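Local coordinates for RING finger protein unkempt homolog (Mus musculus, PDB 5ELH), which binds RNA sequence-specifically through clustered CCCH zinc fingers and represses translation, controlling the early morphology of cortical neurons during embryonic development, at residues Y55-Y60 with L93-T98. Numbering follows the deposited sequence.
Sequences YSPDVY and LRYYKT
Pro57 and Asp58 meet Arg94 and Tyr95 where two consecutive CCCH zinc fingers of the RNA-binding cluster pack against each other, loop against loop, with the side chain of Pro57 about 13 Å from a bound zinc ion. Along 55-60, Ser56 shapes the approach without touching the other finger: its OG accepts from Asp58 N (2.9 Å) and from Val59 N, an ST turn and an ST motif sharing one hydroxyl, which hold the chain bent where Pro57 and Asp58 face the following finger. Pro57 supplies the apolar part. Its CG lies 3.8 Å from Arg94 CG, the two side chains crossing at about a right angle, while its CB lies 3.7 Å from Tyr95 CE2. Arg94 has CG anti to its backbone nitrogen (chi1 171°), which places that methylene over the centre of the Tyr95 ring as well as against the proline; the guanidinium, with Tyr95 CE1 against one face toward its rim, reaches a salt bridge with Glu136 through NH2. Asp58 gives the polar end. Asp58 OD1 meets the Tyr95 ring at the edge, in plane, and accepts a hydrogen bond from Tyr95 OH at 2.8 Å through its syn lone pair, with the carboxylate turned 72° from the ring. The same oxygen forms a salt bridge with Arg89 of helix 87-90, a residue that also touches the Tyr95 side chain, so this helix also borders the contact. A phenylalanine in place of Tyr95 would probably keep the proline contact but leave Asp58 without its hydroxyl donor. Downstream, in the type II turn from Tyr95 to Thr98, Thr98 N donates to Tyr95 O and Thr98 OG1 reaches the same oxygen from the same face at 2.7 Å, the hydroxyl tilted 34° from the carbonyl plane.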
# COMPACT_ATOMS: atom_id res chain seq x y z
N TYR A 55 -2.73 -5.14 -18.97
CA TYR A 55 -3.98 -5.32 -19.70
C TYR A 55 -4.50 -4.01 -20.27
O TYR A 55 -4.25 -2.93 -19.72
CB TYR A 55 -5.04 -6.00 -18.83
CG TYR A 55 -5.52 -5.21 -17.62
CD1 TYR A 55 -6.55 -4.30 -17.72
CD2 TYR A 55 -4.96 -5.42 -16.36
CE1 TYR A 55 -6.99 -3.60 -16.61
CE2 TYR A 55 -5.39 -4.73 -15.25
CZ TYR A 55 -6.41 -3.82 -15.38
OH TYR A 55 -6.86 -3.11 -14.28
N SER A 56 -5.25 -4.12 -21.36
CA SER A 56 -5.76 -2.98 -22.10
C SER A 56 -6.77 -2.16 -21.31
O SER A 56 -7.58 -2.71 -20.57
CB SER A 56 -6.43 -3.47 -23.39
OG SER A 56 -7.17 -2.44 -24.00
N PRO A 57 -6.72 -0.83 -21.47
CA PRO A 57 -7.78 -0.00 -20.88
C PRO A 57 -8.98 0.18 -21.81
O PRO A 57 -9.88 0.95 -21.49
CB PRO A 57 -7.08 1.35 -20.70
CG PRO A 57 -6.11 1.40 -21.80
CD PRO A 57 -5.62 -0.02 -22.01
N ASP A 58 -8.99 -0.50 -22.95
CA ASP A 58 -10.02 -0.25 -23.96
C ASP A 58 -10.70 -1.51 -24.49
O ASP A 58 -11.91 -1.51 -24.69
CB ASP A 58 -9.41 0.55 -25.12
CG ASP A 58 -9.01 1.95 -24.70
OD1 ASP A 58 -9.85 2.64 -24.10
OD2 ASP A 58 -7.86 2.37 -24.97
N VAL A 59 -9.93 -2.58 -24.74
CA VAL A 59 -10.53 -3.78 -25.33
C VAL A 59 -10.91 -4.81 -24.25
O VAL A 59 -10.07 -5.33 -23.52
CB VAL A 59 -9.69 -4.37 -26.51
CG1 VAL A 59 -8.31 -3.72 -26.61
CG2 VAL A 59 -9.59 -5.89 -26.43
N TYR A 60 -12.21 -5.06 -24.15
CA TYR A 60 -12.78 -5.89 -23.09
C TYR A 60 -12.60 -7.39 -23.37
O TYR A 60 -12.80 -7.86 -24.49
CB TYR A 60 -14.26 -5.57 -22.90
CG TYR A 60 -14.55 -4.31 -22.10
CD1 TYR A 60 -14.56 -4.33 -20.71
CD2 TYR A 60 -14.82 -3.11 -22.74
CE1 TYR A 60 -14.83 -3.17 -19.97
CE2 TYR A 60 -15.09 -1.95 -22.01
CZ TYR A 60 -15.09 -1.99 -20.63
OH TYR A 60 -15.36 -0.84 -19.92
N LEU A 93 -4.32 3.22 -15.07
CA LEU A 93 -3.28 4.25 -15.24
C LEU A 93 -3.57 5.19 -16.41
O LEU A 93 -3.24 6.37 -16.37
CB LEU A 93 -1.91 3.58 -15.44
CG LEU A 93 -1.28 3.02 -14.16
CD1 LEU A 93 -0.19 2.01 -14.49
CD2 LEU A 93 -0.75 4.14 -13.29
N ARG A 94 -4.23 4.66 -17.44
CA ARG A 94 -4.56 5.40 -18.64
C ARG A 94 -5.62 6.47 -18.42
O ARG A 94 -5.58 7.52 -19.06
CB ARG A 94 -5.05 4.43 -19.71
CG ARG A 94 -5.63 5.08 -20.96
CD ARG A 94 -4.59 5.92 -21.67
NE ARG A 94 -5.13 6.50 -22.90
CZ ARG A 94 -5.77 7.66 -22.98
NH1 ARG A 94 -5.97 8.40 -21.89
NH2 ARG A 94 -6.21 8.08 -24.16
N TYR A 95 -6.56 6.19 -17.53
CA TYR A 95 -7.78 7.00 -17.43
C TYR A 95 -8.08 7.64 -16.08
O TYR A 95 -8.75 8.68 -16.03
CB TYR A 95 -8.97 6.17 -17.87
CG TYR A 95 -9.02 5.91 -19.34
CD1 TYR A 95 -9.05 6.96 -20.25
CD2 TYR A 95 -9.06 4.61 -19.85
CE1 TYR A 95 -9.11 6.75 -21.59
CE2 TYR A 95 -9.11 4.38 -21.21
CZ TYR A 95 -9.13 5.46 -22.08
OH TYR A 95 -9.19 5.26 -23.43
N TYR A 96 -7.62 7.06 -14.98
CA TYR A 96 -7.97 7.57 -13.65
C TYR A 96 -7.66 9.06 -13.50
O TYR A 96 -6.53 9.50 -13.73
CB TYR A 96 -7.25 6.76 -12.57
CG TYR A 96 -7.54 7.20 -11.16
CD1 TYR A 96 -8.80 7.06 -10.61
CD2 TYR A 96 -6.53 7.72 -10.37
CE1 TYR A 96 -9.06 7.46 -9.31
CE2 TYR A 96 -6.78 8.12 -9.06
CZ TYR A 96 -8.04 7.98 -8.54
OH TYR A 96 -8.27 8.37 -7.25
N LYS A 97 -8.68 9.82 -13.13
CA LYS A 97 -8.59 11.27 -12.90
C LYS A 97 -7.98 12.06 -14.05
O LYS A 97 -7.34 13.09 -13.81
CB LYS A 97 -7.81 11.57 -11.62
CG LYS A 97 -8.34 10.89 -10.36
CD LYS A 97 -9.32 11.75 -9.65
CE LYS A 97 -9.88 11.04 -8.44
NZ LYS A 97 -10.93 11.86 -7.81
N THR A 98 -8.18 11.62 -15.28
CA THR A 98 -7.64 12.31 -16.45
C THR A 98 -8.62 13.29 -17.08
O THR A 98 -8.24 14.08 -17.95
CB THR A 98 -7.19 11.32 -17.54
OG1 THR A 98 -8.30 10.53 -17.97
CG2 THR A 98 -6.11 10.41 -17.00